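Local atomic coordinates of activating signal cointegrator 1 complex subunit 2 (Homo sapiens, PDB entry 6YXQ), a protein that binds polyubiquitin chains and recruits ASCC3 and ALKBH3 to sites of DNA damage, and also helps rescue stalled ribosomes, the present chain being its ASCC3-binding N-terminal part. Residues E200-I205 with Q275-C280; S193-L198 with D265-A270; F106-A111 with W313-H318; T259-L264 with R320-E325. All blocks are in the same frame, centred on the assembly; numbering follows the deposited sequence.

How the contacts relate
All four contacts lie in the mostly helical body of ASCC2. Contacts 1 and 2 use neighbouring parts of helix 193-216 and are largely buried. Their chemistry is apolar and aromatic, with no hydrogen bond across either. Contacts 3 and 4 are partly buried and share helix 306-340. There charge takes over: an arginine grips a loop carbonyl in contact 3, and a lysine sits over a tryptophan in contact 4. Both make polar bonds to the ASCC3 chain, which contact 1 meets by packing and contact 2 does not touch. Leu260 of contact 4 packs on Ile205 and Phe279 of contact 1, while Phe263 and Leu264 meet Ala270 of contact 2. Contact 3 lies farthest from the chain centre.

Contact 1 (E200-I205 with Q275-C280); sequences ETLPTI and QKHDFC
His277 lays one face of its imidazole ring on Leu202 and reaches past it to Pro203. Its CB points toward helix 193-216. CG stands beside the backbone N (chi1 -71°), which swings the ring over the leucine. At the root of the ring, CG is 3.9 Å from Leu202 CB. That same CB lies almost on the ring normal, 6° off it and 3.8 Å from the His277 ring centroid, a CH-pi contact. Farther out, His277 CD2 faces Leu202 CD1. On the other branch, His277 ND1 is 4.0 Å from Leu202 CB, and His277 CE1 approaches Pro203 CD at 3.7 Å, obliquely to the ring. The tip, NE2, is hydrogen-bonded to Asp199 OD1 of helix 193-216, about one turn before Leu202 and Pro203.

A second, looser touch lies deeper. Ile205 CG2 meets the edge of the Phe279 ring at CE1, 4.4 Å away, and Leu260 packs on both residues.

In the helical fold, the contact joins helix 193-216, kinked at Pro203, to the turn between helices 271-275 and 279-300. Residues 275-278 form a type I beta turn. Gln275 OE1 accepts the N-H of Cys280 at 3.1 Å, a nearly straight bond (165°) on a lone pair in the amide plane. This ties the turn to the start of helix 279-300.

Across the segments the contact is therefore apolar, though a histidine carries most of it. The imidazole spends one face on Leu202 and its NE2 on Asp199. That carboxylate probably favours the protonated ring.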
# COMPACT_ATOMS: atom_id res chain seq x y z
N GLU B 200 -16.18 13.21 9.29
CA GLU B 200 -17.17 12.18 9.59
C GLU B 200 -16.52 10.90 10.08
O GLU B 200 -17.17 10.12 10.80
CB GLU B 200 -18.03 11.91 8.35
CG GLU B 200 -18.61 13.15 7.70
CD GLU B 200 -19.29 12.85 6.38
OE1 GLU B 200 -19.73 11.69 6.19
OE2 GLU B 200 -19.37 13.75 5.52
N THR B 201 -15.26 10.67 9.73
CA THR B 201 -14.57 9.45 10.13
C THR B 201 -14.05 9.54 11.56
O THR B 201 -13.88 8.51 12.22
CB THR B 201 -13.44 9.17 9.15
OG1 THR B 201 -13.98 9.12 7.83
CG2 THR B 201 -12.75 7.85 9.47
N LEU B 202 -13.82 10.76 12.06
CA LEU B 202 -13.23 10.89 13.39
C LEU B 202 -14.05 10.23 14.49
O LEU B 202 -13.44 9.57 15.35
CB LEU B 202 -12.97 12.36 13.71
CG LEU B 202 -11.63 12.84 13.17
CD1 LEU B 202 -11.53 14.33 13.26
CD2 LEU B 202 -10.50 12.20 13.94
N PRO B 203 -15.38 10.36 14.55
CA PRO B 203 -16.12 9.64 15.59
C PRO B 203 -15.85 8.14 15.59
O PRO B 203 -15.75 7.54 16.67
CB PRO B 203 -17.58 9.96 15.27
CG PRO B 203 -17.53 11.28 14.60
CD PRO B 203 -16.25 11.30 13.82
N THR B 204 -15.72 7.52 14.42
CA THR B 204 -15.40 6.09 14.39
C THR B 204 -14.01 5.85 14.94
O THR B 204 -13.80 4.93 15.75
CB THR B 204 -15.52 5.54 12.96
OG1 THR B 204 -14.32 5.84 12.24
CG2 THR B 204 -16.71 6.16 12.25
N ILE B 205 -13.04 6.68 14.53
CA ILE B 205 -11.66 6.54 15.00
C ILE B 205 -11.62 6.53 16.52
O ILE B 205 -11.11 5.59 17.15
CB ILE B 205 -10.78 7.66 14.43
CG1 ILE B 205 -10.71 7.57 12.90
CG2 ILE B 205 -9.41 7.61 15.07
CD1 ILE B 205 -9.74 8.56 12.27
N GLN B 275 -8.45 18.00 16.12
CA GLN B 275 -8.64 18.67 17.40
C GLN B 275 -10.05 19.21 17.55
O GLN B 275 -10.51 19.40 18.68
CB GLN B 275 -7.60 19.78 17.57
CG GLN B 275 -7.60 20.42 18.95
CD GLN B 275 -7.52 19.41 20.08
OE1 GLN B 275 -6.89 18.37 19.96
NE2 GLN B 275 -8.18 19.73 21.19
N LYS B 276 -10.75 19.45 16.44
CA LYS B 276 -12.17 19.79 16.52
C LYS B 276 -12.95 18.74 17.30
O LYS B 276 -13.99 19.05 17.89
CB LYS B 276 -12.72 19.96 15.10
CG LYS B 276 -14.17 19.55 14.91
CD LYS B 276 -14.70 20.06 13.58
CE LYS B 276 -16.09 19.53 13.29
NZ LYS B 276 -16.66 20.17 12.08
N HIS B 277 -12.45 17.50 17.33
CA HIS B 277 -13.10 16.42 18.06
C HIS B 277 -12.43 16.13 19.39
O HIS B 277 -12.50 15.01 19.89
CB HIS B 277 -13.14 15.16 17.20
CG HIS B 277 -14.10 15.23 16.05
ND1 HIS B 277 -15.32 14.60 16.06
CD2 HIS B 277 -14.02 15.86 14.85
CE1 HIS B 277 -15.95 14.83 14.92
NE2 HIS B 277 -15.18 15.60 14.17
N ASP B 278 -11.77 17.14 19.98
CA ASP B 278 -11.17 17.04 21.31
C ASP B 278 -10.18 15.88 21.40
O ASP B 278 -10.20 15.08 22.33
CB ASP B 278 -12.27 16.91 22.38
CG ASP B 278 -11.77 17.25 23.77
OD1 ASP B 278 -10.76 17.98 23.89
OD2 ASP B 278 -12.40 16.79 24.75
N PHE B 279 -9.28 15.80 20.41
CA PHE B 279 -8.44 14.62 20.27
C PHE B 279 -7.31 14.58 21.30
O PHE B 279 -7.04 13.53 21.89
CB PHE B 279 -7.86 14.53 18.86
CG PHE B 279 -7.45 13.15 18.46
CD1 PHE B 279 -8.38 12.26 17.95
CD2 PHE B 279 -6.14 12.73 18.59
CE1 PHE B 279 -8.01 10.97 17.58
CE2 PHE B 279 -5.76 11.44 18.23
CZ PHE B 279 -6.69 10.56 17.73
N CYS B 280 -6.64 15.72 21.53
CA CYS B 280 -5.55 15.77 22.50
C CYS B 280 -5.98 15.25 23.87
O CYS B 280 -5.24 14.50 24.51
CB CYS B 280 -5.02 17.20 22.64
SG CYS B 280 -4.04 17.80 21.27

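Contact 2 (S193-L198 with D265-A270); sequences SYYSDL and DIFPLA
Tyr195 and Leu198 carry one side of the packing of a helix on an interhelical turn in a mostly helical fold. They lie near the start of helix 193-216. Their partners are in the turn that leaves helix 243-266 and leads to helix 271-275.

The aromatic part joins Tyr195 to Phe267. The two side chains cross at about a right angle. Tyr195 OH comes to the edge of the Phe267 ring, 3.6 Å from CZ, and Tyr195 CE1 is 4.1 Å from Phe267 CE2. Phe267 CG is anti to its own backbone N (chi1 -170°), which directs the ring toward the tyrosine. Phe188 of helix 177-190 stacks on Phe267 and also meets the Tyr195 ring, making an aromatic cluster of three. A serine in place of Tyr195 would probably leave the edge of Phe267 without its partner and open a gap beside Leu269.

Two aliphatic side chains add to this. Leu269 CD1 is 3.9 Å from Tyr195 OH, near the outside of the fold. Leu269 CB lies over a face of Phe267, off centre. Deeper in, one methyl branch of Leu198 reaches Ala270. Phe274 and Thr273 of helix 271-275 also touch this leucine.

No hydrogen bond crosses between the segments. The closest aliphatic approach is methyl to methyl, Leu198 CD2 to Ala270 CB at 3.6 Å.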
# COMPACT_ATOMS: atom_id res chain seq x y z
N SER B 193 -13.46 18.04 -0.03
CA SER B 193 -14.47 17.31 0.73
C SER B 193 -13.90 16.12 1.48
O SER B 193 -14.60 15.52 2.30
CB SER B 193 -15.61 16.86 -0.20
OG SER B 193 -16.43 17.97 -0.56
N TYR B 194 -12.63 15.77 1.22
CA TYR B 194 -11.97 14.74 2.02
C TYR B 194 -11.82 15.18 3.47
O TYR B 194 -11.97 14.37 4.39
CB TYR B 194 -10.62 14.39 1.40
CG TYR B 194 -10.76 13.57 0.15
CD1 TYR B 194 -11.41 12.35 0.17
CD2 TYR B 194 -10.26 14.03 -1.07
CE1 TYR B 194 -11.55 11.60 -0.97
CE2 TYR B 194 -10.40 13.28 -2.22
CZ TYR B 194 -11.04 12.07 -2.16
OH TYR B 194 -11.18 11.30 -3.29
N TYR B 195 -11.55 16.47 3.69
CA TYR B 195 -11.60 17.05 5.04
C TYR B 195 -12.89 16.64 5.75
O TYR B 195 -12.86 16.03 6.83
CB TYR B 195 -11.51 18.57 4.96
CG TYR B 195 -10.12 19.14 4.73
CD1 TYR B 195 -9.10 18.95 5.65
CD2 TYR B 195 -9.84 19.88 3.59
CE1 TYR B 195 -7.84 19.47 5.44
CE2 TYR B 195 -8.58 20.42 3.38
CZ TYR B 195 -7.59 20.21 4.30
OH TYR B 195 -6.34 20.74 4.09
N SER B 196 -14.03 16.95 5.13
CA SER B 196 -15.32 16.51 5.66
C SER B 196 -15.34 15.00 5.87
O SER B 196 -15.76 14.52 6.93
CB SER B 196 -16.45 16.94 4.73
OG SER B 196 -16.25 18.25 4.24
N ASP B 197 -14.90 14.25 4.87
CA ASP B 197 -14.77 12.80 5.03
C ASP B 197 -14.02 12.49 6.32
O ASP B 197 -14.53 11.81 7.22
CB ASP B 197 -14.05 12.20 3.83
CG ASP B 197 -15.00 11.80 2.72
OD1 ASP B 197 -16.11 12.37 2.64
OD2 ASP B 197 -14.62 10.91 1.92
N LEU B 198 -12.81 13.06 6.45
CA LEU B 198 -12.04 12.93 7.67
C LEU B 198 -12.88 13.28 8.89
O LEU B 198 -12.96 12.51 9.85
CB LEU B 198 -10.81 13.84 7.60
CG LEU B 198 -9.84 13.73 8.76
CD1 LEU B 198 -9.42 12.29 8.91
CD2 LEU B 198 -8.65 14.63 8.50
N ASP B 265 2.04 12.58 9.98
CA ASP B 265 3.41 12.90 9.59
C ASP B 265 3.46 13.29 8.12
O ASP B 265 4.20 14.20 7.73
CB ASP B 265 4.33 11.71 9.87
CG ASP B 265 5.75 11.92 9.38
OD1 ASP B 265 6.45 12.82 9.90
OD2 ASP B 265 6.18 11.17 8.47
N ILE B 266 2.65 12.63 7.29
CA ILE B 266 2.61 13.00 5.87
C ILE B 266 1.80 14.28 5.67
O ILE B 266 2.22 15.17 4.91
CB ILE B 266 2.05 11.85 5.03
CG1 ILE B 266 2.99 10.65 5.09
CG2 ILE B 266 1.86 12.30 3.59
CD1 ILE B 266 4.34 10.90 4.45
N PHE B 267 0.66 14.41 6.34
CA PHE B 267 -0.32 15.47 6.08
C PHE B 267 -0.75 16.15 7.37
O PHE B 267 -1.87 15.95 7.84
CB PHE B 267 -1.54 14.90 5.35
CG PHE B 267 -2.48 15.94 4.84
CD1 PHE B 267 -2.06 16.86 3.88
CD2 PHE B 267 -3.78 15.99 5.29
CE1 PHE B 267 -2.93 17.82 3.39
CE2 PHE B 267 -4.66 16.95 4.80
CZ PHE B 267 -4.23 17.87 3.85
N PRO B 268 0.12 16.98 7.96
CA PRO B 268 -0.23 17.63 9.24
C PRO B 268 -1.37 18.63 9.15
O PRO B 268 -1.89 19.03 10.20
CB PRO B 268 1.07 18.32 9.65
CG PRO B 268 1.80 18.53 8.37
CD PRO B 268 1.48 17.33 7.53
N LEU B 269 -1.78 19.07 7.96
CA LEU B 269 -2.93 19.97 7.85
C LEU B 269 -4.21 19.34 8.38
O LEU B 269 -5.19 20.07 8.60
CB LEU B 269 -3.15 20.39 6.39
CG LEU B 269 -2.29 21.51 5.81
CD1 LEU B 269 -2.54 21.61 4.33
CD2 LEU B 269 -2.57 22.84 6.48
N ALA B 270 -4.23 18.03 8.60
CA ALA B 270 -5.43 17.35 9.08
C ALA B 270 -5.67 17.61 10.56
O ALA B 270 -6.80 17.40 11.03
CB ALA B 270 -5.30 15.85 8.82

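Contact 3 (F106-A111 with W313-H318); sequences FDEGVA and WQRLSH
Arg315 sends its guanidinium to Phe106 by a chain that leaves beside its backbone N (chi1 -60°) and then runs extended from CG to NE. The flat group thus meets the loop edge-on. Phe106 O lies near the guanidinium plane and receives both terminal nitrogens. Arg315 NH1 gives the stronger bond to Phe106 O, 2.7 Å long with an N-H...O angle of 151°. Arg315 NH2 adds a weak one to Phe106 O at 3.2 Å. NH1 is tilted 32° from the plane of the carbonyl. It also lies at the edge of the Phe106 ring, 4.3 Å from CD1.

One carbonyl oxygen, shared by two nitrogens, fastens the loop between helices 89-101 and 114-135 to helix 306-340, distant in sequence. Asp311, one turn earlier on that helix, forms a salt bridge with Arg315 NE and so helps fix the guanidinium. A leucine here would probably leave Phe106 O without its two donors, Asp311 without its ion partner, and the loop freer to shift.

Glu108 meets the arginine through carbon: its CG packs 3.5 Å from Arg315 NH2. Its OE1 makes a long, weak ion pair with Lys247. Asp107 forms a salt bridge with Arg9 of the ASCC3 chain. His318 ND1, on the same helix as Arg315, is hydrogen-bonded to the backbone N of Asp181 of the ASCC3 chain.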
# COMPACT_ATOMS: atom_id res chain seq x y z
N PHE B 106 5.87 -3.43 10.49
CA PHE B 106 5.84 -3.61 11.93
C PHE B 106 5.04 -4.83 12.36
O PHE B 106 5.09 -5.19 13.54
CB PHE B 106 5.30 -2.34 12.61
CG PHE B 106 3.90 -1.97 12.20
CD1 PHE B 106 2.80 -2.65 12.69
CD2 PHE B 106 3.69 -0.91 11.32
CE1 PHE B 106 1.52 -2.30 12.31
CE2 PHE B 106 2.41 -0.56 10.94
CZ PHE B 106 1.33 -1.26 11.44
N ASP B 107 4.32 -5.46 11.45
CA ASP B 107 3.60 -6.68 11.79
C ASP B 107 4.58 -7.82 12.09
O ASP B 107 5.76 -7.78 11.72
CB ASP B 107 2.66 -7.09 10.66
CG ASP B 107 1.37 -6.31 10.66
OD1 ASP B 107 0.88 -5.97 11.76
OD2 ASP B 107 0.84 -6.03 9.56
N GLU B 108 4.06 -8.84 12.78
CA GLU B 108 4.82 -10.05 13.06
C GLU B 108 5.16 -10.74 11.75
O GLU B 108 4.28 -11.26 11.06
CB GLU B 108 4.04 -10.98 13.97
CG GLU B 108 4.54 -11.01 15.40
CD GLU B 108 4.11 -12.27 16.14
OE1 GLU B 108 2.97 -12.73 15.90
OE2 GLU B 108 4.91 -12.79 16.94
N GLY B 109 6.44 -10.75 11.39
CA GLY B 109 6.86 -11.13 10.06
C GLY B 109 7.82 -12.31 10.08
O GLY B 109 8.80 -12.31 10.82
N VAL B 110 7.52 -13.30 9.26
CA VAL B 110 8.43 -14.40 8.98
C VAL B 110 9.25 -14.04 7.77
O VAL B 110 8.79 -13.34 6.86
CB VAL B 110 7.64 -15.70 8.71
CG1 VAL B 110 7.21 -16.35 10.02
CG2 VAL B 110 6.46 -15.34 7.82
N ALA B 111 10.47 -14.56 7.72
CA ALA B 111 11.19 -14.59 6.46
C ALA B 111 10.59 -15.68 5.57
O ALA B 111 10.26 -16.77 6.04
CB ALA B 111 12.68 -14.83 6.69
N TRP B 313 5.42 -6.06 24.64
CA TRP B 313 6.01 -4.92 25.32
C TRP B 313 6.59 -3.93 24.32
O TRP B 313 6.41 -2.71 24.45
CB TRP B 313 7.09 -5.39 26.29
CG TRP B 313 7.73 -4.27 27.01
CD1 TRP B 313 8.90 -3.66 26.70
CD2 TRP B 313 7.21 -3.60 28.16
NE1 TRP B 313 9.16 -2.65 27.60
CE2 TRP B 313 8.13 -2.59 28.50
CE3 TRP B 313 6.06 -3.75 28.94
CZ2 TRP B 313 7.94 -1.74 29.59
CZ3 TRP B 313 5.87 -2.91 30.02
CH2 TRP B 313 6.81 -1.92 30.34
N GLN B 314 7.32 -4.44 23.33
CA GLN B 314 7.85 -3.58 22.27
C GLN B 314 6.73 -2.80 21.59
O GLN B 314 6.83 -1.59 21.39
CB GLN B 314 8.62 -4.41 21.24
CG GLN B 314 9.90 -5.01 21.78
CD GLN B 314 10.96 -3.97 22.04
OE1 GLN B 314 11.22 -3.10 21.21
NE2 GLN B 314 11.58 -4.05 23.22
N ARG B 315 5.65 -3.50 21.24
CA ARG B 315 4.52 -2.86 20.57
C ARG B 315 3.84 -1.83 21.45
O ARG B 315 3.46 -0.76 20.98
CB ARG B 315 3.52 -3.92 20.11
CG ARG B 315 4.12 -4.92 19.14
CD ARG B 315 3.10 -5.90 18.58
NE ARG B 315 3.75 -6.85 17.69
CZ ARG B 315 4.04 -6.59 16.42
NH1 ARG B 315 3.72 -5.41 15.90
NH2 ARG B 315 4.66 -7.50 15.68
N LEU B 316 3.68 -2.13 22.74
CA LEU B 316 3.05 -1.18 23.66
C LEU B 316 3.87 0.09 23.80
O LEU B 316 3.33 1.20 23.77
CB LEU B 316 2.83 -1.84 25.02
CG LEU B 316 2.10 -0.98 26.05
CD1 LEU B 316 0.74 -0.55 25.51
CD2 LEU B 316 1.96 -1.71 27.39
N SER B 317 5.19 -0.05 23.95
CA SER B 317 6.04 1.13 24.06
C SER B 317 6.03 1.93 22.76
O SER B 317 5.97 3.17 22.78
CB SER B 317 7.46 0.72 24.44
OG SER B 317 7.43 -0.29 25.43
N HIS B 318 6.07 1.24 21.62
CA HIS B 318 5.92 1.91 20.33
C HIS B 318 4.61 2.68 20.26
O HIS B 318 4.57 3.82 19.78
CB HIS B 318 6.03 0.87 19.21
CG HIS B 318 5.69 1.39 17.86
ND1 HIS B 318 6.63 1.95 17.02
CD2 HIS B 318 4.52 1.42 17.18
CE1 HIS B 318 6.05 2.31 15.89
NE2 HIS B 318 4.77 2.00 15.96

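Contact 4 (T259-L264 with R320-E325); sequences TLWAFL and RKKLME
Lys322 NZ is gripped by the Trp261 ring and by Glu325 together. Glu325 OE1 accepts it at 2.9 Å on its syn lone pair, in a salt bridge between residues three apart on one helix. Across the contact NZ stands over the six-membered ring of Trp261, 3.7 Å from the centroid and 10° off the normal. This is a cation-pi contact over the ring face.

The lysine gets there by bending at chi2 (-52°), which folds its chain back over the indole. Its CD then sits above the five-membered ring, 3.9 Å from that centroid, in a CH-pi contact. Aliphatic chain and charged tip thus cover the two halves of the ring system in turn.

Here helix 243-266 packs against helix 306-340, with CA atoms as near as 6.1 Å at Trp261 and Lys322. Trp261 is the one residue of its segment that reaches across. Ile326 and Ile329 of helix 306-340 also touch the indole.

Glu325 shares the face used by the lysine. Its CB is 3.7 Å from Trp261 CD1. The carboxylate is turned 23° from the indole plane, so the two flat groups are closer to parallel than to crossed. Glu325 OE1 lies above the ring, 3.3 Å from Trp261 NE1. The N-H points along the ring plane and not up at the oxygen, and no hydrogen bond forms.

His178 of the ASCC3 chain meets Trp261 edge-to-face. Lys321, next to Lys322, forms a salt bridge with Asp181 of the ASCC3 chain.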
# COMPACT_ATOMS: atom_id res chain seq x y z
N THR B 259 -0.69 3.99 12.24
CA THR B 259 -1.38 4.51 11.06
C THR B 259 -1.76 5.97 11.24
O THR B 259 -1.51 6.80 10.35
CB THR B 259 -2.61 3.67 10.76
OG1 THR B 259 -2.25 2.29 10.71
CG2 THR B 259 -3.21 4.08 9.42
N LEU B 260 -2.37 6.31 12.38
CA LEU B 260 -2.72 7.71 12.64
C LEU B 260 -1.48 8.60 12.63
O LEU B 260 -1.48 9.68 12.01
CB LEU B 260 -3.44 7.81 13.98
CG LEU B 260 -4.87 7.28 13.98
CD1 LEU B 260 -5.54 7.55 15.32
CD2 LEU B 260 -5.63 7.94 12.85
N TRP B 261 -0.40 8.16 13.28
CA TRP B 261 0.80 8.98 13.34
C TRP B 261 1.41 9.16 11.96
O TRP B 261 1.84 10.26 11.60
CB TRP B 261 1.81 8.37 14.30
CG TRP B 261 3.15 8.98 14.12
CD1 TRP B 261 3.61 10.13 14.70
CD2 TRP B 261 4.20 8.50 13.29
NE1 TRP B 261 4.89 10.39 14.28
CE2 TRP B 261 5.28 9.40 13.41
CE3 TRP B 261 4.34 7.39 12.45
CZ2 TRP B 261 6.48 9.22 12.73
CZ3 TRP B 261 5.54 7.22 11.77
CH2 TRP B 261 6.59 8.13 11.92
N ALA B 262 1.48 8.08 11.16
CA ALA B 262 2.03 8.20 9.82
C ALA B 262 1.19 9.14 8.97
O ALA B 262 1.73 9.95 8.20
CB ALA B 262 2.12 6.83 9.16
N PHE B 263 -0.13 9.06 9.10
CA PHE B 263 -0.98 9.97 8.34
C PHE B 263 -0.70 11.42 8.71
O PHE B 263 -0.60 12.27 7.82
CB PHE B 263 -2.45 9.64 8.58
CG PHE B 263 -3.39 10.64 7.96
CD1 PHE B 263 -3.28 10.95 6.62
CD2 PHE B 263 -4.35 11.27 8.72
CE1 PHE B 263 -4.14 11.86 6.04
CE2 PHE B 263 -5.21 12.19 8.16
CZ PHE B 263 -5.10 12.49 6.81
N LEU B 264 -0.56 11.71 10.00
CA LEU B 264 -0.31 13.10 10.39
C LEU B 264 1.12 13.53 10.10
O LEU B 264 1.37 14.73 9.97
CB LEU B 264 -0.63 13.30 11.87
CG LEU B 264 -2.13 13.23 12.17
CD1 LEU B 264 -2.38 13.39 13.65
CD2 LEU B 264 -2.91 14.26 11.36
N ARG B 320 2.79 3.90 22.74
CA ARG B 320 2.81 5.07 23.61
C ARG B 320 3.61 6.20 22.98
O ARG B 320 3.16 7.37 22.97
CB ARG B 320 3.39 4.68 24.97
CG ARG B 320 2.67 3.50 25.57
CD ARG B 320 3.35 2.97 26.80
NE ARG B 320 4.11 4.00 27.50
CZ ARG B 320 5.40 3.89 27.80
NH1 ARG B 320 6.07 2.80 27.47
NH2 ARG B 320 6.02 4.87 28.45
N LYS B 321 4.77 5.88 22.41
CA LYS B 321 5.58 6.89 21.73
C LYS B 321 4.80 7.54 20.59
O LYS B 321 4.78 8.77 20.46
CB LYS B 321 6.88 6.27 21.23
CG LYS B 321 7.83 7.27 20.62
CD LYS B 321 9.09 6.58 20.11
CE LYS B 321 10.05 7.56 19.44
NZ LYS B 321 11.17 6.86 18.73
N LYS B 322 4.13 6.73 19.76
CA LYS B 322 3.39 7.28 18.63
C LYS B 322 2.21 8.13 19.10
O LYS B 322 1.88 9.13 18.47
CB LYS B 322 2.89 6.15 17.72
CG LYS B 322 3.99 5.43 16.98
CD LYS B 322 4.89 6.40 16.24
CE LYS B 322 6.24 5.79 15.96
NZ LYS B 322 7.20 6.80 15.44
N LEU B 323 1.56 7.74 20.21
CA LEU B 323 0.47 8.55 20.74
C LEU B 323 0.97 9.93 21.14
O LEU B 323 0.36 10.95 20.80
CB LEU B 323 -0.18 7.85 21.93
CG LEU B 323 -1.40 6.95 21.70
CD1 LEU B 323 -1.60 5.99 22.86
CD2 LEU B 323 -2.64 7.79 21.50
N MSE B 324 2.09 9.98 21.85
CA MSE B 324 2.61 11.28 22.26
C MSE B 324 3.08 12.12 21.08
O MSE B 324 2.95 13.36 21.09
CB MSE B 324 3.75 11.12 23.26
CG MSE B 324 3.27 11.03 24.69
SE MSE B 324 3.46 9.24 25.33
CE MSE B 324 5.33 9.34 25.85
N GLU B 325 3.64 11.46 20.07
CA GLU B 325 4.04 12.18 18.87
C GLU B 325 2.82 12.76 18.15
O GLU B 325 2.87 13.89 17.66
CB GLU B 325 4.84 11.26 17.95
CG GLU B 325 6.15 10.81 18.57
CD GLU B 325 6.97 9.90 17.68
OE1 GLU B 325 6.38 9.11 16.92
OE2 GLU B 325 8.22 9.98 17.77